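Local coordinates for protein peptidase S15/CocE/NonD (PDB 4PF1) that probably acts as a serine aminopeptidase of the alpha/beta-hydrolase class, removing residues from the N termini of peptides, at residues A[425-429]-A[468-473]; A[492-498]-A[606-611]. Numbering follows the deposited sequence.

Contact 1: A[425-429]-A[468-473]; sequences FDEYV and TDVLVW
Two strands from different beta-sheets face each other here across the interior of the C-terminal non-catalytic domain of this S15-family peptidase. Residues 425-429 are extended throughout; 468-473 begins in a turn at Thr468 and Asp469 and is extended from Val470 on. The strand axes come within 8.5 Å at 147°, roughly antiparallel, and side chains fill the gap. Asp426, Tyr428 and Leu471 point across it. The Tyr428 ring, in the p rotamer, lies against Leu471, CD1 to CG 3.4 Å, and its CD2 is 3.3 Å from Asp469 O; the ring spans the gap, and its OH finds a hydrogen-bond partner in Ser578. Leu471, branched and apolar, also reaches Asp426 CB with CD1 at 3.8 Å. Trp473 (m) brings its indole NE1 to Asp426 OD2, a 3.0 Å hydrogen bond; the same carboxylate pairs with Arg612, so an acid is well satisfied at this partly exposed end. At the other end water 1 joins Val429 N and Thr468 O, 2.9 Å from each. Sheet-to-sheet packing of this kind is characteristic of a beta-sandwich. Strand 425-430 pairs with strand 606-625, strand 471-474 with 571-577, and Thr468 meets its counterpart in the second subunit.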
loop_
_atom_site.group_PDB
_atom_site.type_symbol
_atom_site.label_atom_id
_atom_site.label_comp_id
_atom_site.label_asym_id
_atom_site.label_seq_id
_atom_site.Cartn_x
_atom_site.Cartn_y
_atom_site.Cartn_z
ATOM N N PHE A 425 -22.314 6.384 -41.629
ATOM C CA PHE A 425 -20.983 6.002 -41.171
ATOM C C PHE A 425 -20.564 6.875 -40.002
ATOM O O PHE A 425 -21.122 7.957 -39.804
ATOM C CB PHE A 425 -19.936 6.105 -42.316
ATOM C CG PHE A 425 -19.888 7.435 -43.040
ATOM C CD1 PHE A 425 -19.159 8.504 -42.524
ATOM C CD2 PHE A 425 -20.530 7.605 -44.262
ATOM C CE1 PHE A 425 -19.114 9.731 -43.195
ATOM C CE2 PHE A 425 -20.479 8.830 -44.935
ATOM C CZ PHE A 425 -19.769 9.882 -44.398
ATOM N N ASP A 426 -19.569 6.422 -39.246
ATOM C CA ASP A 426 -18.956 7.200 -38.175
ATOM C C ASP A 426 -17.544 7.540 -38.611
ATOM O O ASP A 426 -16.828 6.665 -39.100
ATOM C CB ASP A 426 -18.982 6.438 -36.846
ATOM C CG ASP A 426 -20.385 6.120 -36.385
ATOM O OD1 ASP A 426 -21.122 7.067 -36.019
ATOM O OD2 ASP A 426 -20.767 4.933 -36.434
ATOM N N GLU A 427 -17.167 8.820 -38.507
ATOM C CA GLU A 427 -15.885 9.303 -39.002
ATOM C C GLU A 427 -14.942 9.762 -37.891
ATOM O O GLU A 427 -15.385 10.321 -36.885
ATOM C CB GLU A 427 -16.129 10.456 -39.982
ATOM C CG GLU A 427 -14.940 10.822 -40.849
ATOM C CD GLU A 427 -15.211 11.991 -41.772
ATOM O OE1 GLU A 427 -15.139 13.149 -41.303
ATOM O OE2 GLU A 427 -15.499 11.751 -42.965
ATOM N N TYR A 428 -13.629 9.551 -38.103
ATOM C CA TYR A 428 -12.550 10.018 -37.228
ATOM C C TYR A 428 -11.246 10.113 -38.011
ATOM O O TYR A 428 -11.098 9.470 -39.056
ATOM C CB TYR A 428 -12.384 9.131 -35.976
ATOM C CG TYR A 428 -11.750 7.776 -36.214
ATOM C CD1 TYR A 428 -12.502 6.705 -36.685
ATOM C CD2 TYR A 428 -10.419 7.539 -35.881
ATOM C CE1 TYR A 428 -11.951 5.432 -36.814
ATOM C CE2 TYR A 428 -9.844 6.280 -36.046
ATOM C CZ TYR A 428 -10.615 5.228 -36.514
ATOM O OH TYR A 428 -10.062 3.981 -36.675
ATOM N N VAL A 429 -10.303 10.924 -37.510
ATOM C CA VAL A 429 -9.002 11.085 -38.145
ATOM C C VAL A 429 -7.946 10.383 -37.290
ATOM O O VAL A 429 -7.820 10.670 -36.094
ATOM C CB VAL A 429 -8.645 12.575 -38.409
ATOM C CG1 VAL A 429 -7.254 12.708 -39.029
ATOM C CG2 VAL A 429 -9.693 13.244 -39.298
ATOM N N THR A 468 -10.985 11.647 -29.593
ATOM C CA THR A 468 -11.617 11.966 -30.880
ATOM C C THR A 468 -11.128 11.045 -32.006
ATOM O O THR A 468 -11.804 10.943 -33.030
ATOM C CB THR A 468 -11.407 13.438 -31.242
ATOM O OG1 THR A 468 -10.021 13.760 -31.140
ATOM C CG2 THR A 468 -12.233 14.380 -30.370
ATOM N N ASP A 469 -9.973 10.361 -31.813
ATOM C CA ASP A 469 -9.420 9.426 -32.806
ATOM C C ASP A 469 -9.843 7.962 -32.482
ATOM O O ASP A 469 -9.188 7.010 -32.916
ATOM C CB ASP A 469 -7.878 9.565 -32.901
ATOM C CG ASP A 469 -7.110 9.350 -31.602
ATOM O OD1 ASP A 469 -7.758 9.259 -30.534
ATOM O OD2 ASP A 469 -5.863 9.314 -31.649
ATOM N N VAL A 470 -10.950 7.800 -31.725
ATOM C CA VAL A 470 -11.506 6.499 -31.323
ATOM C C VAL A 470 -13.035 6.542 -31.510
ATOM O O VAL A 470 -13.660 7.550 -31.182
ATOM C CB VAL A 470 -11.120 6.130 -29.843
ATOM C CG1 VAL A 470 -11.768 4.815 -29.399
ATOM C CG2 VAL A 470 -9.604 6.070 -29.649
ATOM N N LEU A 471 -13.630 5.460 -32.047
ATOM C CA LEU A 471 -15.082 5.366 -32.204
ATOM C C LEU A 471 -15.656 4.514 -31.097
ATOM O O LEU A 471 -15.018 3.548 -30.676
ATOM C CB LEU A 471 -15.479 4.802 -33.571
ATOM C CG LEU A 471 -15.139 5.640 -34.807
ATOM C CD1 LEU A 471 -15.596 4.945 -36.058
ATOM C CD2 LEU A 471 -15.756 7.049 -34.735
ATOM N N VAL A 472 -16.830 4.895 -30.579
ATOM C CA VAL A 472 -17.458 4.190 -29.458
ATOM C C VAL A 472 -18.945 3.918 -29.749
ATOM O O VAL A 472 -19.649 4.792 -30.259
ATOM C CB VAL A 472 -17.288 4.974 -28.112
ATOM C CG1 VAL A 472 -17.717 4.126 -26.922
ATOM C CG2 VAL A 472 -15.850 5.471 -27.920
ATOM N N TRP A 473 -19.406 2.700 -29.415
ATOM C CA TRP A 473 -20.804 2.266 -29.507
ATOM C C TRP A 473 -21.138 1.458 -28.264
ATOM O O TRP A 473 -20.310 0.666 -27.813
ATOM C CB TRP A 473 -21.068 1.427 -30.771
ATOM C CG TRP A 473 -20.741 2.117 -32.061
ATOM C CD1 TRP A 473 -21.557 2.938 -32.785
ATOM C CD2 TRP A 473 -19.519 2.008 -32.798
ATOM N NE1 TRP A 473 -20.915 3.348 -33.932
ATOM C CE2 TRP A 473 -19.661 2.792 -33.966
ATOM C CE3 TRP A 473 -18.320 1.298 -32.601
ATOM C CZ2 TRP A 473 -18.643 2.902 -34.921
ATOM C CZ3 TRP A 473 -17.316 1.408 -33.548
ATOM C CH2 TRP A 473 -17.490 2.185 -34.701
HETATM O O HOH W 1 -11.199 12.606 -35.368
#

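Contact 2: A[492-498]-A[606-611]; sequences LFASTSG and ATQRVW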
loop_
_atom_site.group_PDB
_atom_site.type_symbol
_atom_site.label_atom_id
_atom_site.label_comp_id
_atom_site.label_asym_id
_atom_site.label_seq_id
_atom_site.Cartn_x
_atom_site.Cartn_y
_atom_site.Cartn_z
ATOM N N LEU A 492 -16.237 -5.892 -40.176
ATOM C CA LEU A 492 -16.018 -4.461 -40.284
ATOM C C LEU A 492 -16.000 -3.982 -41.728
ATOM O O LEU A 492 -15.203 -4.458 -42.534
ATOM C CB LEU A 492 -14.696 -4.089 -39.580
ATOM C CG LEU A 492 -14.286 -2.613 -39.627
ATOM C CD1 LEU A 492 -15.051 -1.795 -38.587
ATOM C CD2 LEU A 492 -12.791 -2.461 -39.431
ATOM N N PHE A 493 -16.878 -3.018 -42.038
ATOM C CA PHE A 493 -16.921 -2.347 -43.330
ATOM C C PHE A 493 -16.353 -0.961 -43.115
ATOM O O PHE A 493 -16.978 -0.133 -42.443
ATOM C CB PHE A 493 -18.354 -2.303 -43.892
ATOM C CG PHE A 493 -18.903 -3.641 -44.327
ATOM C CD1 PHE A 493 -18.708 -4.103 -45.623
ATOM C CD2 PHE A 493 -19.632 -4.432 -43.448
ATOM C CE1 PHE A 493 -19.238 -5.330 -46.033
ATOM C CE2 PHE A 493 -20.132 -5.673 -43.848
ATOM C CZ PHE A 493 -19.941 -6.109 -45.141
ATOM N N ALA A 494 -15.117 -0.738 -43.569
ATOM C CA ALA A 494 -14.442 0.524 -43.311
ATOM C C ALA A 494 -13.707 1.078 -44.529
ATOM O O ALA A 494 -13.219 0.322 -45.372
ATOM C CB ALA A 494 -13.469 0.360 -42.155
ATOM N N SER A 495 -13.610 2.413 -44.595
ATOM C CA SER A 495 -12.876 3.118 -45.636
ATOM C C SER A 495 -11.817 4.016 -45.008
ATOM O O SER A 495 -12.014 4.526 -43.904
ATOM C CB SER A 495 -13.823 3.937 -46.512
ATOM O OG SER A 495 -14.359 5.053 -45.819
ATOM N N THR A 496 -10.696 4.196 -45.703
ATOM C CA THR A 496 -9.612 5.079 -45.270
ATOM C C THR A 496 -9.197 5.971 -46.428
ATOM O O THR A 496 -9.244 5.537 -47.580
ATOM C CB THR A 496 -8.410 4.276 -44.703
ATOM O OG1 THR A 496 -7.349 5.188 -44.390
ATOM C CG2 THR A 496 -7.892 3.203 -45.668
ATOM N N SER A 497 -8.764 7.207 -46.129
ATOM C CA SER A 497 -8.269 8.112 -47.167
ATOM C C SER A 497 -6.815 7.744 -47.558
ATOM O O SER A 497 -6.287 8.282 -48.528
ATOM C CB SER A 497 -8.366 9.567 -46.714
ATOM O OG SER A 497 -7.638 9.804 -45.521
ATOM N N GLY A 498 -6.211 6.810 -46.814
ATOM C CA GLY A 498 -4.858 6.318 -47.066
ATOM C C GLY A 498 -4.814 5.027 -47.869
ATOM O O GLY A 498 -5.852 4.551 -48.337
ATOM N N ALA A 606 -4.936 10.126 -41.785
ATOM C CA ALA A 606 -5.952 9.532 -42.646
ATOM C C ALA A 606 -7.331 9.680 -42.031
ATOM O O ALA A 606 -7.477 9.614 -40.806
ATOM C CB ALA A 606 -5.644 8.066 -42.897
ATOM N N THR A 607 -8.339 9.896 -42.885
ATOM C CA THR A 607 -9.740 10.013 -42.494
ATOM C C THR A 607 -10.344 8.616 -42.523
ATOM O O THR A 607 -10.362 7.979 -43.574
ATOM C CB THR A 607 -10.460 11.010 -43.418
ATOM O OG1 THR A 607 -9.794 12.268 -43.332
ATOM C CG2 THR A 607 -11.925 11.186 -43.064
ATOM N N GLN A 608 -10.781 8.118 -41.357
ATOM C CA GLN A 608 -11.324 6.767 -41.217
ATOM C C GLN A 608 -12.826 6.797 -41.056
ATOM O O GLN A 608 -13.351 7.637 -40.325
ATOM C CB GLN A 608 -10.686 6.025 -40.019
ATOM C CG GLN A 608 -9.200 6.341 -39.751
ATOM C CD GLN A 608 -8.269 5.735 -40.772
ATOM O OE1 GLN A 608 -8.255 6.120 -41.940
ATOM N NE2 GLN A 608 -7.418 4.829 -40.332
ATOM N N ARG A 609 -13.524 5.860 -41.719
ATOM C CA ARG A 609 -14.980 5.780 -41.667
ATOM C C ARG A 609 -15.448 4.356 -41.454
ATOM O O ARG A 609 -15.151 3.490 -42.274
ATOM C CB ARG A 609 -15.601 6.329 -42.964
ATOM C CG ARG A 609 -15.548 7.835 -43.112
ATOM C CD ARG A 609 -16.024 8.240 -44.491
ATOM N NE ARG A 609 -15.958 9.686 -44.692
ATOM C CZ ARG A 609 -16.289 10.296 -45.824
ATOM N NH1 ARG A 609 -16.715 9.593 -46.866
ATOM N NH2 ARG A 609 -16.201 11.615 -45.923
ATOM N N VAL A 610 -16.199 4.115 -40.369
ATOM C CA VAL A 610 -16.801 2.812 -40.102
ATOM C C VAL A 610 -18.264 2.894 -40.568
ATOM O O VAL A 610 -19.076 3.603 -39.963
ATOM C CB VAL A 610 -16.644 2.365 -38.625
ATOM C CG1 VAL A 610 -17.531 1.164 -38.312
ATOM C CG2 VAL A 610 -15.182 2.049 -38.309
ATOM N N TRP A 611 -18.566 2.224 -41.693
ATOM C CA TRP A 611 -19.876 2.271 -42.338
ATOM C C TRP A 611 -20.895 1.340 -41.676
ATOM O O TRP A 611 -20.542 0.263 -41.203
ATOM C CB TRP A 611 -19.739 1.962 -43.832
ATOM C CG TRP A 611 -19.118 3.089 -44.612
ATOM C CD1 TRP A 611 -17.824 3.522 -44.547
ATOM C CD2 TRP A 611 -19.778 3.938 -45.562
ATOM N NE1 TRP A 611 -17.639 4.593 -45.390
ATOM C CE2 TRP A 611 -18.824 4.873 -46.023
ATOM C CE3 TRP A 611 -21.086 3.995 -46.075
ATOM C CZ2 TRP A 611 -19.126 5.830 -47.000
ATOM C CZ3 TRP A 611 -21.388 4.956 -47.029
ATOM C CH2 TRP A 611 -20.419 5.867 -47.473
HETATM O O HOH W 2 -12.405 7.123 -45.383
HETATM O O HOH W 3 -15.909 6.842 -47.536
#
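Strands 492-496 and 606-611 run antiparallel as direct neighbours, their axes 4.8 Å apart at closest and inclined at 155°. Ser495 and Arg609 form a hydrogen-bonded pair: Ser495 N to Arg609 O and Arg609 N to Ser495 O are both 3.0 Å. Ala494 with Val610 and Thr496 with Gln608 are the flanking non-hydrogen-bonded pairs. Trp611 N to Phe493 O, 2.9 Å, and Ser497 N to Thr607 O, 3.1 Å, extend the pairing, and where 492-498 leaves the strand the Ser497 hydroxyl takes over, Thr607 N donating to its OG at 2.7 Å. Thr496 OG1 accepts from Gly498 N at 3.1 Å, an ST turn that bends the chain away.

Side chains alternate between the two faces. Leu492, Ala494 and Val610 lie on one, buried but mixed, since Thr496 and Gln608 share it; Leu492 CD1 meets Val610 CG2 at 3.9 Å. Trp503 packs on Leu492, Ala494 and Gln608, and the small Ala494 lets the indole lie close to the strand. On the other face the Phe493 and Trp611 side chains meet, CB to CB 4.5 Å, beside Ser495 and Arg609. Ser495 OG is 2.9 Å from water 2, which donates to Thr607 O, and 2.9 Å from water 3, which accepts from Arg609 NH1. The long arginine extends away to a salt bridge with Glu427. Antiparallel pairing, with Trp503 of strand 502-510 in the other sheet packed on one face, is typical of a beta-sandwich.

How the contacts relate
Following the chain, strand 425-430 comes first, and contact 1 closes a mostly irregular loop of 38 residues when 468-473 arrives opposite it. Contact 2 opens only afterwards, at 492-498, and its 107-residue loop, rich in strand and without helix, closes at 606-611; the two contacts are therefore in series. They meet in space, with centres 10 Å apart, because strand 606-625 inserts between 425-430 and 489-496 and joins them into one sheet. Tyr428 O to Gln608 N, 2.7 Å, is a probable hydrogen bond along that seam. Contact 2 thus builds within the sheet, whereas contact 1 ties its strand 425-430 to the sheet containing 471-474.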